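Local coordinates for bifunctional protein PutA (PDB 5UR2) that probably oxidises proline to glutamate in two steps, pairing a flavin-dependent proline dehydrogenase with an NAD-dependent L-glutamate gamma-semialdehyde dehydrogenase, at residues Gln273-Arg277 and Val321-Thr325; Asp239-Tyr243 and Tyr306-Glu310; Glu536-Gln540 and Ile705-Thr711. All blocks are in the same frame, centred on the assembly; numbering follows the deposited sequence.

Interaction 1 of 3, residues Gln273-Arg277 and Val321-Thr325; sequences QAYLR and VPVYT. With P5F (N-propargylglycine-modified flavin adenine dinucleotide), chain F.
Gln273, the last residue of barrel strand 268-273, starts a type I beta turn closed by Leu276 N to Gln273 O at 3.1 Å; its NE2 donates to flavin O2 of P5F at 2.7 Å. Ala274 O meets the Tyr324 ring edge at CE2, 3.5 Å away. Tyr275, chi1 p, accepts Tyr324 N at its O (3.0 Å), while Val323 CG1 sits 3.6 Å above its ring centroid, a CH-pi contact; its OH is hydrogen-bonded to Tyr306 N. Leu276 forms a single beta bridge with Val323, CA to CA 4.5 Å, and its CD2 lies 3.8 Å from Val323 CG1. Arg277 N donates to Pro322 O at 3.0 Å. The extended Arg277 side chain (m, t, t) crosses one Tyr324 ring face, CG 4.3 Å from the centroid (CH-pi). Its NE bonds weakly to Val321 O (3.1 Å) and Val323 O (3.0 Å), NH2 weakly to Val323 O (3.1 Å) and more firmly to Thr454. A long cationic donor thus reaches two loop carbonyls at once beside the flavin pocket of the proline dehydrogenase barrel.

Interaction 2 of 3, residues Asp239-Tyr243 and Tyr306-Glu310; sequences DMEQY and YWDYE. With P5F (N-propargylglycine-modified flavin adenine dinucleotide), chain F.
Tyr306 lays one ring face under the backbone of Gln242, whose N is 3.8 Å from Tyr306 CE2; Glu241 C comes within 3.5 Å of the same CE2, and Met240 O lies at the ring edge. The 239-243 segment is a loop following barrel strand 235-238, extended until Tyr243 turns to helical phi/psi (-62/-31), and Tyr306, chi1 m, holds the N-cap position of helix 307-317, with Glu310 N bonded to Tyr306 O at 2.8 Å. The nearest CA atoms are Gln242 with Tyr306, 6.4 Å, and Tyr243 with Glu310, 7.3 Å. One turn into the helix, Glu310 (chi1 and chi2 both m) points at the loop, and its OE2 accepts Tyr243 N at 2.7 Å; Gln242 CB packs against Tyr309 CE2 at 3.9 Å. A carboxylate suits this place because it can accept a main-chain NH of a loop.

Both segments also line the cofactor site of the proline dehydrogenase barrel. Met240 N donates to P5F O4 at 3.1 Å and Met240 O accepts P5F N3 at 2.8 Å, while the Trp307 ring lies against the adenine. Backbone pairing reads the donor and acceptor pattern of the flavin pyrimidine edge, and one buried carboxylate bond, backed by aromatic packing, joins that loop to the helix.

Interaction 3 of 3, residues Glu536-Gln540 and Ile705-Thr711; sequences EQAMQ and IVNHKYT
Glu536 and Gln540, one turn apart on helix 532-549, carry the polar bonds across the contact. Gln540 NE2 donates to Glu536 OE2 at 3.2 Å and, weakly, to Tyr710 OH at 3.5 Å. Glu536 (chi1 t, chi2 p) turns OE1 to the His708 ring edge, accepting a weak bond from NE2 at 3.0 Å; its stronger partner is Tyr704 OH. The imidazole is used at both nitrogens, since His708 ND1 accepts Tyr710 N at 2.9 Å. Thr711 OG1 donates to Ile705 O at 2.6 Å where helix 698-707 ends, and His708 (psi 149°) leaves helical geometry. Met539, m at all three chi angles, points toward the turn, its CA 7.2 Å from Ile705 CA: CB lies 4.0 Å over the His708 centroid, SD 3.8 Å from Ile705 CG2, CE 3.8 Å from Tyr710 CB and 3.1 Å from Thr711 OG1, contacts a flexible thioether can make together. In the aldehyde dehydrogenase domain this joins helix 532-549 to the turn before strand 711-717, Met539 and Ile705 both packing on Val663 of strand 661-665.

How the interactions relate
From the N terminus, 239-243 comes first, following barrel strand 235-238, then 273-277 after strand 268-273. The chain next supplies 306-310, which closes interaction 2, and 321-325, which closes interaction 1, so the two loops cross rather than nest. Their centres are about 9 Å apart and they touch directly: Tyr275 OH pairs with Tyr306 N and Tyr324 O with Trp307 NE1, so one flavin site is shared by loops after two barrel strands and the helix and loop after a third. Interaction 3 opens only after both have closed; its loop of 164 residues brings helix 532-549 against the end of helix 698-707 in the aldehyde dehydrogenase domain. Its centre is about 58 Å from that of interaction 1.

Interaction 1 of 3, residues Gln273-Arg277 and Val321-Thr325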
loop_
_atom_site.group_PDB
_atom_site.type_symbol
_atom_site.label_atom_id
_atom_site.label_comp_id
_atom_site.label_asym_id
_atom_site.label_seq_id
_atom_site.Cartn_x
_atom_site.Cartn_y
_atom_site.Cartn_z
ATOM N N GLN B 273 15.409 25.617 37.255
ATOM C CA GLN B 273 14.063 25.485 36.684
ATOM C C GLN B 273 13.334 24.322 37.355
ATOM O O GLN B 273 13.665 23.155 37.124
ATOM C CB GLN B 273 14.123 25.262 35.171
ATOM C CG GLN B 273 14.832 26.398 34.403
ATOM C CD GLN B 273 15.693 25.891 33.266
ATOM O OE1 GLN B 273 16.375 24.872 33.403
ATOM N NE2 GLN B 273 15.692 26.609 32.135
ATOM N N ALA B 274 12.321 24.641 38.169
ATOM C CA ALA B 274 11.609 23.612 38.907
ATOM C C ALA B 274 10.779 22.698 38.012
ATOM O O ALA B 274 10.326 21.655 38.482
ATOM C CB ALA B 274 10.696 24.253 39.972
ATOM N N TYR B 275 10.556 23.041 36.753
ATOM C CA TYR B 275 9.807 22.097 35.940
ATOM C C TYR B 275 10.669 20.944 35.440
ATOM O O TYR B 275 10.142 20.052 34.760
ATOM C CB TYR B 275 9.105 22.817 34.771
ATOM C CG TYR B 275 9.932 23.298 33.581
ATOM C CD1 TYR B 275 11.334 23.316 33.594
ATOM C CD2 TYR B 275 9.280 23.776 32.432
ATOM C CE1 TYR B 275 12.060 23.780 32.471
ATOM C CE2 TYR B 275 9.986 24.237 31.325
ATOM C CZ TYR B 275 11.368 24.234 31.336
ATOM O OH TYR B 275 12.037 24.716 30.220
ATOM N N LEU B 276 11.967 20.936 35.763
ATOM C CA LEU B 276 12.837 19.821 35.411
ATOM C C LEU B 276 12.749 18.725 36.466
ATOM O O LEU B 276 12.720 19.008 37.673
ATOM C CB LEU B 276 14.295 20.263 35.275
ATOM C CG LEU B 276 14.589 21.218 34.108
ATOM C CD1 LEU B 276 16.079 21.566 34.056
ATOM C CD2 LEU B 276 14.086 20.628 32.783
ATOM N N ARG B 277 12.741 17.466 36.000
ATOM C CA ARG B 277 12.689 16.329 36.923
ATOM C C ARG B 277 13.919 16.254 37.834
ATOM O O ARG B 277 13.819 15.749 38.963
ATOM C CB ARG B 277 12.530 15.015 36.137
ATOM C CG ARG B 277 11.216 14.938 35.358
ATOM C CD ARG B 277 11.108 13.733 34.393
ATOM N NE ARG B 277 9.874 13.863 33.613
ATOM C CZ ARG B 277 8.666 13.487 34.036
ATOM N NH1 ARG B 277 8.507 12.937 35.233
ATOM N NH2 ARG B 277 7.606 13.679 33.272
ATOM N N VAL B 321 11.605 12.534 28.424
ATOM C CA VAL B 321 11.143 13.917 28.530
ATOM C C VAL B 321 11.691 14.510 29.830
ATOM O O VAL B 321 11.377 13.993 30.910
ATOM C CB VAL B 321 9.613 13.968 28.444
ATOM C CG1 VAL B 321 9.103 15.394 28.607
ATOM C CG2 VAL B 321 9.191 13.383 27.135
ATOM N N PRO B 322 12.550 15.544 29.780
ATOM C CA PRO B 322 13.173 16.045 31.015
ATOM C C PRO B 322 12.278 16.922 31.877
ATOM O O PRO B 322 12.629 17.157 33.042
ATOM C CB PRO B 322 14.385 16.844 30.502
ATOM C CG PRO B 322 13.944 17.361 29.214
ATOM C CD PRO B 322 13.086 16.246 28.598
ATOM N N VAL B 323 11.162 17.427 31.356
ATOM C CA VAL B 323 10.231 18.234 32.143
ATOM C C VAL B 323 9.123 17.335 32.670
ATOM O O VAL B 323 8.821 16.281 32.097
ATOM C CB VAL B 323 9.646 19.413 31.334
ATOM C CG1 VAL B 323 10.727 20.451 31.042
ATOM C CG2 VAL B 323 9.030 18.915 30.023
ATOM N N TYR B 324 8.546 17.726 33.809
ATOM C CA TYR B 324 7.258 17.171 34.195
ATOM C C TYR B 324 6.246 17.516 33.124
ATOM O O TYR B 324 6.355 18.552 32.464
ATOM C CB TYR B 324 6.766 17.738 35.536
ATOM C CG TYR B 324 7.681 17.502 36.692
ATOM C CD1 TYR B 324 7.808 16.234 37.258
ATOM C CD2 TYR B 324 8.438 18.545 37.221
ATOM C CE1 TYR B 324 8.656 16.015 38.353
ATOM C CE2 TYR B 324 9.298 18.338 38.290
ATOM C CZ TYR B 324 9.403 17.078 38.850
ATOM O OH TYR B 324 10.243 16.895 39.912
ATOM N N THR B 325 5.249 16.651 32.952
ATOM C CA THR B 325 4.202 16.951 31.986
ATOM C C THR B 325 2.839 17.129 32.650
ATOM O O THR B 325 1.841 17.325 31.954
ATOM C CB THR B 325 4.163 15.885 30.885
ATOM O OG1 THR B 325 4.078 14.588 31.467
ATOM C CG2 THR B 325 5.443 15.972 30.033
HETATM P PA P5F F . 2.643 29.524 36.471
HETATM O O1A P5F F . 2.268 29.236 37.964
HETATM O O2A P5F F . 1.558 29.673 35.524
HETATM O O5B P5F F . 3.449 28.447 35.797
HETATM C C5B P5F F . 3.599 28.285 34.392
HETATM C C4B P5F F . 4.760 27.311 34.138
HETATM O O4B P5F F . 4.448 25.971 34.436
HETATM C C3B P5F F . 5.304 27.255 32.740
HETATM O O3B P5F F . 6.124 28.320 32.445
HETATM C C2B P5F F . 6.027 25.968 32.731
HETATM O O2B P5F F . 7.272 26.139 33.315
HETATM C C1B P5F F . 5.190 25.113 33.614
HETATM N N9A P5F F . 4.261 24.263 32.913
HETATM C C8A P5F F . 3.262 24.639 32.026
HETATM N N7A P5F F . 2.615 23.538 31.622
HETATM C C5A P5F F . 3.157 22.410 32.240
HETATM C C6A P5F F . 2.911 21.039 32.188
HETATM N N6A P5F F . 1.861 20.514 31.361
HETATM N N1A P5F F . 3.654 20.183 32.914
HETATM C C2A P5F F . 4.649 20.629 33.711
HETATM N N3A P5F F . 4.934 21.962 33.761
HETATM C C4A P5F F . 4.225 22.859 33.064
HETATM N N1 P5F F . 12.707 30.515 32.699
HETATM C C2 P5F F . 13.852 29.696 32.381
HETATM O O2 P5F F . 13.632 28.407 31.952
HETATM N N3 P5F F . 15.185 30.205 32.518
HETATM C C4 P5F F . 15.444 31.525 32.961
HETATM O O4 P5F F . 16.772 31.957 33.072
HETATM C C4X P5F F . 14.236 32.394 33.288
HETATM N N5 P5F F . 14.377 33.809 33.623
HETATM C C5X P5F F . 13.237 34.421 34.334
HETATM C C6 P5F F . 13.455 35.627 35.190
HETATM C C7 P5F F . 12.380 36.164 35.942
HETATM C C7M P5F F . 12.615 37.385 36.805
HETATM C C8 P5F F . 11.088 35.560 35.890
HETATM C C8M P5F F . 9.923 36.102 36.679
HETATM C C9 P5F F . 10.873 34.417 35.085
HETATM C C9A P5F F . 11.997 33.848 34.288
HETATM N N10 P5F F . 11.778 32.651 33.473
HETATM C C10 P5F F . 12.940 31.873 33.148
HETATM C "C1'" P5F F . 10.425 32.134 33.150
HETATM C "C2'" P5F F . 9.843 31.272 34.272
HETATM O "O2'" P5F F . 10.570 30.106 34.349
HETATM C "C3'" P5F F . 8.359 30.933 34.121
HETATM O "O3'" P5F F . 8.194 30.196 32.968
HETATM C "C4'" P5F F . 7.428 32.134 34.038
HETATM O "O4'" P5F F . 8.024 33.164 34.749
HETATM C "C5'" P5F F . 5.969 31.870 34.456
HETATM O "O5'" P5F F . 5.839 31.020 35.578
HETATM P P P5F F . 4.785 31.223 36.794
HETATM O O1P P5F F . 5.183 30.668 38.215
HETATM O O2P P5F F . 4.500 32.766 36.661
HETATM O O3P P5F F . 3.359 30.777 36.112
HETATM C C21 P5F F . 15.194 34.524 31.242
HETATM C C22 P5F F . 14.859 34.216 32.514
HETATM C C23 P5F F . 16.428 33.901 30.565
HETATM O O HOH W 1 12.959 17.680 41.019
#

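Interaction 2 of 3, residues Asp239-Tyr243 and Tyr306-Glu310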
loop_
_atom_site.group_PDB
_atom_site.type_symbol
_atom_site.label_atom_id
_atom_site.label_comp_id
_atom_site.label_asym_id
_atom_site.label_seq_id
_atom_site.Cartn_x
_atom_site.Cartn_y
_atom_site.Cartn_z
ATOM N N ASP B 239 21.725 33.118 33.599
ATOM C CA ASP B 239 20.432 32.516 33.297
ATOM C C ASP B 239 20.590 31.028 32.993
ATOM O O ASP B 239 21.696 30.508 32.813
ATOM C CB ASP B 239 19.731 33.236 32.137
ATOM C CG ASP B 239 19.180 34.621 32.537
ATOM O OD1 ASP B 239 18.932 34.865 33.738
ATOM O OD2 ASP B 239 18.965 35.468 31.647
ATOM N N MET B 240 19.459 30.332 32.937
ATOM C CA MET B 240 19.440 28.923 32.566
ATOM C C MET B 240 18.633 28.766 31.297
ATOM O O MET B 240 17.457 29.158 31.250
ATOM C CB MET B 240 18.852 28.040 33.662
ATOM C CG MET B 240 19.006 26.573 33.324
ATOM S SD MET B 240 20.729 26.084 33.196
ATOM C CE MET B 240 21.128 26.033 34.947
ATOM N N GLU B 241 19.260 28.169 30.289
ATOM C CA GLU B 241 18.643 27.971 28.984
ATOM C C GLU B 241 18.082 26.553 28.881
ATOM O O GLU B 241 17.682 25.970 29.896
ATOM C CB GLU B 241 19.665 28.278 27.878
ATOM C CG GLU B 241 20.094 29.743 27.887
ATOM C CD GLU B 241 21.428 29.991 27.183
ATOM O OE1 GLU B 241 22.473 29.611 27.751
ATOM O OE2 GLU B 241 21.438 30.583 26.073
ATOM N N GLN B 242 18.047 25.996 27.669
ATOM C CA GLN B 242 17.377 24.724 27.421
ATOM C C GLN B 242 18.117 23.556 28.076
ATOM O O GLN B 242 19.267 23.663 28.515
ATOM C CB GLN B 242 17.219 24.477 25.918
ATOM C CG GLN B 242 18.518 24.358 25.173
ATOM C CD GLN B 242 19.087 25.711 24.739
ATOM O OE1 GLN B 242 18.498 26.782 24.993
ATOM N NE2 GLN B 242 20.246 25.664 24.086
ATOM N N TYR B 243 17.426 22.414 28.144
ATOM C CA TYR B 243 17.956 21.287 28.904
ATOM C C TYR B 243 19.284 20.781 28.337
ATOM O O TYR B 243 20.134 20.303 29.095
ATOM C CB TYR B 243 16.924 20.160 28.951
ATOM C CG TYR B 243 17.295 19.063 29.935
ATOM C CD1 TYR B 243 17.241 19.290 31.307
ATOM C CD2 TYR B 243 17.713 17.810 29.491
ATOM C CE1 TYR B 243 17.567 18.295 32.214
ATOM C CE2 TYR B 243 18.037 16.802 30.389
ATOM C CZ TYR B 243 17.965 17.052 31.750
ATOM O OH TYR B 243 18.293 16.062 32.655
ATOM N N TYR B 306 10.941 26.681 28.589
ATOM C CA TYR B 306 11.078 25.933 27.342
ATOM C C TYR B 306 10.215 24.667 27.324
ATOM O O TYR B 306 10.603 23.654 26.738
ATOM C CB TYR B 306 12.551 25.597 27.083
ATOM C CG TYR B 306 13.491 26.796 27.192
ATOM C CD1 TYR B 306 13.706 27.638 26.103
ATOM C CD2 TYR B 306 14.172 27.074 28.378
ATOM C CE1 TYR B 306 14.559 28.739 26.196
ATOM C CE2 TYR B 306 15.021 28.166 28.484
ATOM C CZ TYR B 306 15.217 28.995 27.387
ATOM O OH TYR B 306 16.056 30.085 27.481
ATOM N N TRP B 307 9.031 24.719 27.951
ATOM C CA TRP B 307 8.259 23.501 28.186
ATOM C C TRP B 307 7.860 22.834 26.871
ATOM O O TRP B 307 8.123 21.647 26.667
ATOM C CB TRP B 307 7.021 23.790 29.041
ATOM C CG TRP B 307 6.355 22.508 29.467
ATOM C CD1 TRP B 307 6.637 21.783 30.578
ATOM C CD2 TRP B 307 5.338 21.781 28.760
ATOM N NE1 TRP B 307 5.844 20.659 30.626
ATOM C CE2 TRP B 307 5.036 20.634 29.525
ATOM C CE3 TRP B 307 4.648 21.997 27.557
ATOM C CZ2 TRP B 307 4.074 19.697 29.134
ATOM C CZ3 TRP B 307 3.690 21.065 27.162
ATOM C CH2 TRP B 307 3.408 19.932 27.955
ATOM N N ASP B 308 7.186 23.575 25.985
ATOM C CA ASP B 308 6.809 23.016 24.684
ATOM C C ASP B 308 8.028 22.520 23.917
ATOM O O ASP B 308 8.012 21.418 23.354
ATOM C CB ASP B 308 6.054 24.051 23.846
ATOM C CG ASP B 308 4.705 24.396 24.430
ATOM O OD1 ASP B 308 3.800 23.540 24.387
ATOM O OD2 ASP B 308 4.551 25.526 24.933
ATOM N N TYR B 309 9.090 23.335 23.862
ATOM C CA TYR B 309 10.309 22.925 23.165
ATOM C C TYR B 309 10.846 21.601 23.703
ATOM O O TYR B 309 11.208 20.704 22.927
ATOM C CB TYR B 309 11.378 24.019 23.263
ATOM C CG TYR B 309 12.744 23.565 22.790
ATOM C CD1 TYR B 309 13.101 23.619 21.438
ATOM C CD2 TYR B 309 13.685 23.068 23.691
ATOM C CE1 TYR B 309 14.373 23.198 21.009
ATOM C CE2 TYR B 309 14.946 22.645 23.270
ATOM C CZ TYR B 309 15.285 22.720 21.931
ATOM O OH TYR B 309 16.531 22.291 21.525
ATOM N N GLU B 310 10.909 21.457 25.033
ATOM C CA GLU B 310 11.514 20.253 25.598
ATOM C C GLU B 310 10.694 18.997 25.285
ATOM O O GLU B 310 11.270 17.938 24.995
ATOM C CB GLU B 310 11.701 20.399 27.112
ATOM C CG GLU B 310 12.613 21.550 27.594
ATOM C CD GLU B 310 14.073 21.443 27.152
ATOM O OE1 GLU B 310 14.468 20.435 26.530
ATOM O OE2 GLU B 310 14.836 22.384 27.444
HETATM P PA P5F F . 2.643 29.524 36.471
HETATM O O1A P5F F . 2.268 29.236 37.964
HETATM O O2A P5F F . 1.558 29.673 35.524
HETATM O O5B P5F F . 3.449 28.447 35.797
HETATM C C5B P5F F . 3.599 28.285 34.392
HETATM C C4B P5F F . 4.760 27.311 34.138
HETATM O O4B P5F F . 4.448 25.971 34.436
HETATM C C3B P5F F . 5.304 27.255 32.740
HETATM O O3B P5F F . 6.124 28.320 32.445
HETATM C C2B P5F F . 6.027 25.968 32.731
HETATM O O2B P5F F . 7.272 26.139 33.315
HETATM C C1B P5F F . 5.190 25.113 33.614
HETATM N N9A P5F F . 4.261 24.263 32.913
HETATM C C8A P5F F . 3.262 24.639 32.026
HETATM N N7A P5F F . 2.615 23.538 31.622
HETATM C C5A P5F F . 3.157 22.410 32.240
HETATM C C6A P5F F . 2.911 21.039 32.188
HETATM N N6A P5F F . 1.861 20.514 31.361
HETATM N N1A P5F F . 3.654 20.183 32.914
HETATM C C2A P5F F . 4.649 20.629 33.711
HETATM N N3A P5F F . 4.934 21.962 33.761
HETATM C C4A P5F F . 4.225 22.859 33.064
HETATM N N1 P5F F . 12.707 30.515 32.699
HETATM C C2 P5F F . 13.852 29.696 32.381
HETATM O O2 P5F F . 13.632 28.407 31.952
HETATM N N3 P5F F . 15.185 30.205 32.518
HETATM C C4 P5F F . 15.444 31.525 32.961
HETATM O O4 P5F F . 16.772 31.957 33.072
HETATM C C4X P5F F . 14.236 32.394 33.288
HETATM N N5 P5F F . 14.377 33.809 33.623
HETATM C C5X P5F F . 13.237 34.421 34.334
HETATM C C6 P5F F . 13.455 35.627 35.190
HETATM C C7 P5F F . 12.380 36.164 35.942
HETATM C C7M P5F F . 12.615 37.385 36.805
HETATM C C8 P5F F . 11.088 35.560 35.890
HETATM C C8M P5F F . 9.923 36.102 36.679
HETATM C C9 P5F F . 10.873 34.417 35.085
HETATM C C9A P5F F . 11.997 33.848 34.288
HETATM N N10 P5F F . 11.778 32.651 33.473
HETATM C C10 P5F F . 12.940 31.873 33.148
HETATM C "C1'" P5F F . 10.425 32.134 33.150
HETATM C "C2'" P5F F . 9.843 31.272 34.272
HETATM O "O2'" P5F F . 10.570 30.106 34.349
HETATM C "C3'" P5F F . 8.359 30.933 34.121
HETATM O "O3'" P5F F . 8.194 30.196 32.968
HETATM C "C4'" P5F F . 7.428 32.134 34.038
HETATM O "O4'" P5F F . 8.024 33.164 34.749
HETATM C "C5'" P5F F . 5.969 31.870 34.456
HETATM O "O5'" P5F F . 5.839 31.020 35.578
HETATM P P P5F F . 4.785 31.223 36.794
HETATM O O1P P5F F . 5.183 30.668 38.215
HETATM O O2P P5F F . 4.500 32.766 36.661
HETATM O O3P P5F F . 3.359 30.777 36.112
HETATM C C21 P5F F . 15.194 34.524 31.242
HETATM C C22 P5F F . 14.859 34.216 32.514
HETATM C C23 P5F F . 16.428 33.901 30.565
#

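Interaction 3 of 3, residues Glu536-Gln540 and Ile705-Thr711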
loop_
_atom_site.group_PDB
_atom_site.type_symbol
_atom_site.label_atom_id
_atom_site.label_comp_id
_atom_site.label_asym_id
_atom_site.label_seq_id
_atom_site.Cartn_x
_atom_site.Cartn_y
_atom_site.Cartn_z
ATOM N N GLU B 536 32.642 -15.399 -9.186
ATOM C CA GLU B 536 31.809 -16.499 -9.674
ATOM C C GLU B 536 31.399 -17.428 -8.523
ATOM O O GLU B 536 30.253 -17.880 -8.452
ATOM C CB GLU B 536 32.564 -17.253 -10.783
ATOM C CG GLU B 536 31.886 -18.498 -11.340
ATOM C CD GLU B 536 30.571 -18.185 -12.054
ATOM O OE1 GLU B 536 30.412 -17.071 -12.604
ATOM O OE2 GLU B 536 29.678 -19.051 -12.045
ATOM N N GLN B 537 32.321 -17.707 -7.605
ATOM C CA GLN B 537 31.993 -18.493 -6.424
ATOM C C GLN B 537 30.946 -17.795 -5.570
ATOM O O GLN B 537 30.090 -18.454 -4.970
ATOM C CB GLN B 537 33.259 -18.778 -5.610
ATOM C CG GLN B 537 34.264 -19.694 -6.321
ATOM C CD GLN B 537 35.659 -19.677 -5.675
ATOM O OE1 GLN B 537 35.801 -19.661 -4.443
ATOM N NE2 GLN B 537 36.695 -19.676 -6.518
ATOM N N ALA B 538 31.032 -16.468 -5.448
ATOM C CA ALA B 538 30.005 -15.750 -4.703
ATOM C C ALA B 538 28.642 -15.881 -5.385
ATOM O O ALA B 538 27.629 -16.153 -4.732
ATOM C CB ALA B 538 30.407 -14.276 -4.539
ATOM N N MET B 539 28.602 -15.708 -6.706
ATOM C CA MET B 539 27.340 -15.844 -7.432
ATOM C C MET B 539 26.760 -17.246 -7.288
ATOM O O MET B 539 25.545 -17.403 -7.106
ATOM C CB MET B 539 27.542 -15.495 -8.906
ATOM C CG MET B 539 27.845 -14.033 -9.148
ATOM S SD MET B 539 26.525 -12.953 -8.562
ATOM C CE MET B 539 25.127 -13.615 -9.472
ATOM N N GLN B 540 27.609 -18.277 -7.400
ATOM C CA GLN B 540 27.136 -19.655 -7.278
ATOM C C GLN B 540 26.623 -19.940 -5.876
ATOM O O GLN B 540 25.572 -20.572 -5.721
ATOM C CB GLN B 540 28.247 -20.652 -7.649
ATOM C CG GLN B 540 28.534 -20.811 -9.167
ATOM C CD GLN B 540 27.339 -21.341 -9.959
ATOM O OE1 GLN B 540 26.470 -22.026 -9.419
ATOM N NE2 GLN B 540 27.292 -21.016 -11.252
ATOM N N ILE B 705 29.419 -9.033 -11.111
ATOM C CA ILE B 705 28.142 -9.448 -10.538
ATOM C C ILE B 705 26.993 -8.652 -11.155
ATOM O O ILE B 705 25.871 -9.156 -11.242
ATOM C CB ILE B 705 28.139 -9.352 -8.999
ATOM C CG1 ILE B 705 28.300 -7.909 -8.514
ATOM C CG2 ILE B 705 29.198 -10.274 -8.386
ATOM C CD1 ILE B 705 28.249 -7.801 -6.984
ATOM N N VAL B 706 27.248 -7.430 -11.627
ATOM C CA VAL B 706 26.228 -6.707 -12.386
ATOM C C VAL B 706 25.876 -7.474 -13.653
ATOM O O VAL B 706 24.699 -7.595 -14.014
ATOM C CB VAL B 706 26.695 -5.271 -12.705
ATOM C CG1 VAL B 706 25.904 -4.684 -13.882
ATOM C CG2 VAL B 706 26.533 -4.373 -11.483
ATOM N N ASN B 707 26.889 -8.020 -14.335
ATOM C CA ASN B 707 26.694 -8.651 -15.632
ATOM C C ASN B 707 26.233 -10.097 -15.552
ATOM O O ASN B 707 25.774 -10.622 -16.565
ATOM C CB ASN B 707 27.992 -8.613 -16.459
ATOM C CG ASN B 707 28.327 -7.212 -16.954
ATOM O OD1 ASN B 707 27.433 -6.404 -17.203
ATOM N ND2 ASN B 707 29.608 -6.951 -17.184
ATOM N N HIS B 708 26.322 -10.745 -14.392
ATOM C CA HIS B 708 26.112 -12.186 -14.324
ATOM C C HIS B 708 24.670 -12.579 -14.658
ATOM O O HIS B 708 23.718 -11.853 -14.369
ATOM C CB HIS B 708 26.463 -12.694 -12.927
ATOM C CG HIS B 708 26.707 -14.166 -12.872
ATOM N ND1 HIS B 708 25.682 -15.084 -12.801
ATOM C CD2 HIS B 708 27.857 -14.883 -12.886
ATOM C CE1 HIS B 708 26.190 -16.305 -12.780
ATOM N NE2 HIS B 708 27.508 -16.211 -12.830
ATOM N N LYS B 709 24.514 -13.777 -15.232
ATOM C CA LYS B 709 23.196 -14.237 -15.659
ATOM C C LYS B 709 22.270 -14.553 -14.485
ATOM O O LYS B 709 21.051 -14.527 -14.660
ATOM C CB LYS B 709 23.331 -15.476 -16.558
ATOM C CG LYS B 709 23.875 -16.691 -15.816
ATOM C CD LYS B 709 24.080 -17.903 -16.716
ATOM C CE LYS B 709 24.611 -19.069 -15.889
ATOM N NZ LYS B 709 25.110 -20.189 -16.729
ATOM N N TYR B 710 22.806 -14.841 -13.296
ATOM C CA TYR B 710 21.936 -15.132 -12.168
ATOM C C TYR B 710 21.434 -13.874 -11.474
ATOM O O TYR B 710 20.448 -13.947 -10.739
ATOM C CB TYR B 710 22.651 -15.976 -11.113
ATOM C CG TYR B 710 22.980 -17.401 -11.478
ATOM C CD1 TYR B 710 22.352 -18.053 -12.531
ATOM C CD2 TYR B 710 23.930 -18.102 -10.743
ATOM C CE1 TYR B 710 22.682 -19.375 -12.846
ATOM C CE2 TYR B 710 24.260 -19.402 -11.045
ATOM C CZ TYR B 710 23.644 -20.038 -12.087
ATOM O OH TYR B 710 24.002 -21.339 -12.342
ATOM N N THR B 711 22.098 -12.740 -11.660
ATOM C CA THR B 711 21.719 -11.517 -10.960
ATOM C C THR B 711 20.377 -11.003 -11.471
ATOM O O THR B 711 20.247 -10.660 -12.647
ATOM C CB THR B 711 22.799 -10.457 -11.151
ATOM O OG1 THR B 711 24.021 -10.933 -10.586
ATOM C CG2 THR B 711 22.394 -9.149 -10.490
#